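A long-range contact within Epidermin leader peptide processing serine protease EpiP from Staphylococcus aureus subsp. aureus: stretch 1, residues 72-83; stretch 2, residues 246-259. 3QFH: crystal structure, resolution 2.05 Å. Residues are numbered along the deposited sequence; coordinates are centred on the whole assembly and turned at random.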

# COMPACT_ATOMS: atom_id res chain seq x y z
N ASP A 72 -7.46 27.02 -17.12
CA ASP A 72 -6.92 25.68 -17.33
C ASP A 72 -6.17 25.06 -16.18
O ASP A 72 -6.15 23.83 -16.06
CB ASP A 72 -5.93 25.71 -18.49
CG ASP A 72 -6.53 26.24 -19.77
OD1 ASP A 72 -7.77 26.25 -19.91
OD2 ASP A 72 -5.74 26.65 -20.67
N ILE A 73 -5.53 25.88 -15.36
CA ILE A 73 -4.68 25.38 -14.30
C ILE A 73 -5.29 25.68 -12.93
O ILE A 73 -5.60 26.83 -12.63
CB ILE A 73 -3.28 26.02 -14.39
CG1 ILE A 73 -2.68 25.83 -15.79
CG2 ILE A 73 -2.35 25.46 -13.33
CD1 ILE A 73 -2.39 24.39 -16.22
N LYS A 74 -5.46 24.63 -12.14
CA LYS A 74 -6.04 24.75 -10.81
C LYS A 74 -4.92 25.00 -9.80
O LYS A 74 -4.97 25.99 -9.07
CB LYS A 74 -6.88 23.50 -10.49
CG LYS A 74 -7.70 23.55 -9.18
CD LYS A 74 -8.67 22.35 -9.11
CE LYS A 74 -9.30 22.15 -7.73
NZ LYS A 74 -10.05 23.33 -7.22
N TYR A 75 -3.90 24.13 -9.77
CA TYR A 75 -2.76 24.29 -8.86
C TYR A 75 -1.45 23.83 -9.47
O TYR A 75 -1.43 22.96 -10.34
CB TYR A 75 -2.93 23.46 -7.58
CG TYR A 75 -4.13 23.77 -6.76
CD1 TYR A 75 -4.24 24.98 -6.09
CD2 TYR A 75 -5.16 22.84 -6.62
CE1 TYR A 75 -5.34 25.28 -5.33
CE2 TYR A 75 -6.27 23.12 -5.86
CZ TYR A 75 -6.36 24.35 -5.21
OH TYR A 75 -7.44 24.66 -4.45
N ILE A 76 -0.36 24.39 -8.96
CA ILE A 76 0.97 24.01 -9.34
C ILE A 76 1.85 24.11 -8.11
O ILE A 76 1.74 25.07 -7.35
CB ILE A 76 1.59 24.94 -10.45
CG1 ILE A 76 0.75 24.97 -11.72
CG2 ILE A 76 3.00 24.46 -10.83
CD1 ILE A 76 1.32 25.89 -12.82
N ASN A 77 2.68 23.09 -7.89
CA ASN A 77 3.71 23.14 -6.85
C ASN A 77 4.90 22.32 -7.31
O ASN A 77 4.77 21.42 -8.15
CB ASN A 77 3.22 22.70 -5.45
CG ASN A 77 2.67 21.27 -5.42
OD1 ASN A 77 1.46 21.09 -5.35
ND2 ASN A 77 3.54 20.27 -5.45
N ALA A 78 6.07 22.66 -6.78
CA ALA A 78 7.28 21.92 -7.10
C ALA A 78 7.07 20.55 -6.53
O ALA A 78 6.55 20.42 -5.43
CB ALA A 78 8.48 22.59 -6.44
N THR A 79 7.45 19.52 -7.28
CA THR A 79 7.34 18.15 -6.79
C THR A 79 8.41 17.98 -5.72
O THR A 79 9.55 18.39 -5.93
CB THR A 79 7.63 17.15 -7.91
OG1 THR A 79 6.92 17.52 -9.10
CG2 THR A 79 7.27 15.73 -7.48
N CYS A 80 8.07 17.39 -4.58
CA CYS A 80 9.08 17.20 -3.51
C CYS A 80 9.23 15.75 -3.05
O CYS A 80 8.45 14.88 -3.44
CB CYS A 80 8.79 18.12 -2.33
SG CYS A 80 9.10 19.88 -2.70
N SER A 81 10.25 15.50 -2.22
CA SER A 81 10.55 14.15 -1.68
C SER A 81 9.90 13.87 -0.31
O SER A 81 10.56 13.90 0.74
CB SER A 81 12.06 13.91 -1.61
OG SER A 81 12.63 13.90 -2.90
N THR A 82 8.61 13.59 -0.37
CA THR A 82 7.77 13.30 0.80
C THR A 82 7.85 11.84 1.29
O THR A 82 7.77 11.58 2.50
CB THR A 82 6.29 13.68 0.50
OG1 THR A 82 5.42 12.94 1.37
CG2 THR A 82 5.92 13.37 -0.95
N CYS A 83 8.02 10.90 0.36
CA CYS A 83 8.10 9.47 0.70
C CYS A 83 9.24 9.16 1.66
O CYS A 83 9.01 8.69 2.77
CB CYS A 83 8.24 8.63 -0.58
SG CYS A 83 6.87 8.83 -1.74
N HIS A 246 -4.56 29.52 -0.65
CA HIS A 246 -5.44 29.18 -1.77
C HIS A 246 -4.89 29.66 -3.11
O HIS A 246 -5.61 29.67 -4.11
CB HIS A 246 -6.86 29.69 -1.51
CG HIS A 246 -7.53 29.02 -0.35
ND1 HIS A 246 -7.82 27.67 -0.33
CD2 HIS A 246 -7.98 29.52 0.83
CE1 HIS A 246 -8.40 27.37 0.82
NE2 HIS A 246 -8.51 28.47 1.53
N GLN A 247 -3.62 30.05 -3.13
CA GLN A 247 -2.98 30.50 -4.37
C GLN A 247 -2.78 29.33 -5.33
O GLN A 247 -2.65 28.18 -4.89
CB GLN A 247 -1.62 31.17 -4.08
CG GLN A 247 -1.75 32.43 -3.25
CD GLN A 247 -2.67 33.45 -3.90
OE1 GLN A 247 -2.48 33.83 -5.06
NE2 GLN A 247 -3.67 33.89 -3.16
N THR A 248 -2.77 29.62 -6.62
CA THR A 248 -2.57 28.61 -7.64
C THR A 248 -1.17 28.03 -7.53
O THR A 248 -1.01 26.81 -7.51
CB THR A 248 -2.78 29.18 -9.04
OG1 THR A 248 -4.05 29.83 -9.11
CG2 THR A 248 -2.71 28.07 -10.09
N PHE A 249 -0.17 28.90 -7.42
CA PHE A 249 1.22 28.47 -7.27
C PHE A 249 1.45 28.31 -5.77
O PHE A 249 1.37 29.27 -5.02
CB PHE A 249 2.18 29.51 -7.86
CG PHE A 249 3.55 28.96 -8.15
CD1 PHE A 249 4.49 28.82 -7.14
CD2 PHE A 249 3.91 28.60 -9.44
CE1 PHE A 249 5.77 28.32 -7.41
CE2 PHE A 249 5.18 28.11 -9.72
CZ PHE A 249 6.11 27.97 -8.71
N ARG A 250 1.76 27.09 -5.35
CA ARG A 250 1.89 26.78 -3.93
C ARG A 250 3.29 26.37 -3.49
O ARG A 250 4.16 26.08 -4.30
CB ARG A 250 0.93 25.68 -3.60
CG ARG A 250 -0.46 25.93 -4.17
CD ARG A 250 -1.34 24.78 -3.87
NE ARG A 250 -1.43 24.60 -2.44
CZ ARG A 250 -2.27 25.27 -1.65
NH1 ARG A 250 -2.27 25.03 -0.35
NH2 ARG A 250 -3.10 26.16 -2.17
N LYS A 251 3.46 26.33 -2.17
CA LYS A 251 4.73 25.98 -1.55
C LYS A 251 4.64 24.62 -0.85
O LYS A 251 5.64 24.08 -0.40
CB LYS A 251 5.10 27.08 -0.53
CG LYS A 251 4.91 28.49 -1.07
CD LYS A 251 5.26 29.63 -0.09
CE LYS A 251 4.44 29.60 1.22
NZ LYS A 251 4.99 28.65 2.24
N ASP A 252 3.43 24.07 -0.75
CA ASP A 252 3.21 22.79 -0.08
C ASP A 252 3.14 21.66 -1.13
O ASP A 252 3.59 21.85 -2.26
CB ASP A 252 1.95 22.86 0.78
CG ASP A 252 0.69 23.12 -0.03
OD1 ASP A 252 0.75 23.19 -1.28
OD2 ASP A 252 -0.38 23.27 0.60
N GLU A 253 2.59 20.51 -0.76
CA GLU A 253 2.50 19.36 -1.67
C GLU A 253 1.05 19.03 -2.02
O GLU A 253 0.64 17.88 -2.15
CB GLU A 253 3.27 18.20 -1.05
CG GLU A 253 4.73 18.64 -0.77
CD GLU A 253 5.50 17.74 0.15
OE1 GLU A 253 4.90 16.96 0.91
OE2 GLU A 253 6.75 17.85 0.14
N LYS A 254 0.28 20.10 -2.21
CA LYS A 254 -1.12 20.02 -2.53
C LYS A 254 -1.49 19.14 -3.71
O LYS A 254 -2.43 18.33 -3.63
CB LYS A 254 -1.62 21.44 -2.79
CG LYS A 254 -3.07 21.58 -3.24
CD LYS A 254 -4.04 21.16 -2.18
CE LYS A 254 -5.46 21.67 -2.51
NZ LYS A 254 -6.48 21.09 -1.60
N VAL A 255 -0.78 19.30 -4.83
CA VAL A 255 -1.15 18.55 -6.03
C VAL A 255 -1.06 17.04 -5.82
O VAL A 255 -1.95 16.30 -6.25
CB VAL A 255 -0.36 19.00 -7.27
CG1 VAL A 255 -0.71 18.14 -8.47
CG2 VAL A 255 -0.67 20.44 -7.57
N GLU A 256 -0.01 16.60 -5.13
CA GLU A 256 0.17 15.20 -4.83
C GLU A 256 -0.92 14.71 -3.90
O GLU A 256 -1.44 13.63 -4.08
CB GLU A 256 1.53 14.93 -4.19
CG GLU A 256 2.68 14.79 -5.14
CD GLU A 256 3.17 16.08 -5.77
OE1 GLU A 256 2.83 17.19 -5.28
OE2 GLU A 256 3.94 15.95 -6.75
N TYR A 257 -1.23 15.50 -2.87
CA TYR A 257 -2.26 15.14 -1.90
C TYR A 257 -3.58 14.88 -2.64
O TYR A 257 -4.20 13.82 -2.50
CB TYR A 257 -2.43 16.24 -0.84
CG TYR A 257 -3.40 15.83 0.23
CD1 TYR A 257 -2.96 15.26 1.41
CD2 TYR A 257 -4.78 15.96 0.03
CE1 TYR A 257 -3.86 14.85 2.39
CE2 TYR A 257 -5.68 15.56 1.00
CZ TYR A 257 -5.21 15.01 2.18
OH TYR A 257 -6.10 14.60 3.14
N ASP A 258 -3.98 15.86 -3.44
CA ASP A 258 -5.20 15.78 -4.23
C ASP A 258 -5.18 14.60 -5.17
O ASP A 258 -6.18 13.92 -5.31
CB ASP A 258 -5.40 17.05 -5.05
CG ASP A 258 -5.75 18.26 -4.20
OD1 ASP A 258 -6.10 18.08 -3.01
OD2 ASP A 258 -5.70 19.40 -4.72
N ALA A 259 -4.05 14.38 -5.83
CA ALA A 259 -3.94 13.29 -6.80
C ALA A 259 -4.18 11.95 -6.11
O ALA A 259 -4.96 11.12 -6.59
CB ALA A 259 -2.57 13.28 -7.46
O HOH W 1 6.31 24.65 -4.80

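How does the strand of stretch 1 first meet stretch 2? Its opening residues touch only Thr248: the methyl CG2 of Thr248 lies 3.2 Å from Lys74 O and 4.2 Å from Ile73 CG2. The CA-to-CB bond of Lys74 points away from stretch 2, and the residue is exposed, as suits a charged one.

What does Tyr75 contribute? Tyr75, its chi1 in the m well, has the largest covered area of any residue here. Lys254 lays its aliphatic chain over one ring face, CG 4.3 Å from the ring centroid, while its NZ reaches Asp258 OD1 at 3.3 Å in a weak salt bridge. Tyr75 CB also packs against Val255 CG2 at 3.8 Å, and its CD1 meets Arg250 CD at 3.7 Å. The guanidinium of Arg250 is held by Asp252, Arg250 NH1 lying 2.8 Å from Asp252 OD2.

Where do the backbones join? Ile76 is bonded on both its polar backbone atoms: Ile76 N donates to Thr248 O at 2.9 Å, and Arg250 N donates to Ile76 O at 2.8 Å, a parallel pairing that straddles Phe249. The side chains of Ile76 and Phe249 share a sheet face, their CG2 and CE2 atoms 4.4 Å apart.

How does Asn77 reach the helix? Buried on the other face, its amide uses both ends. Val255 N, in the first turn and so free of a helical partner, donates to Asn77 OD1 at 2.9 Å; Asn77 ND2 donates to Glu256 OE1 at 3.2 Å and to Ala78 O at 3.0 Å.

What closes the contact beyond the strand? A water bridges Ala78 N (2.8 Å from the water O) and Arg250 O (2.6 Å from it). Farther on, Glu253 extends its carboxylate, OE2 lying 3.2 Å from Cys80 CB and OE1 3.6 Å from Thr82 CB.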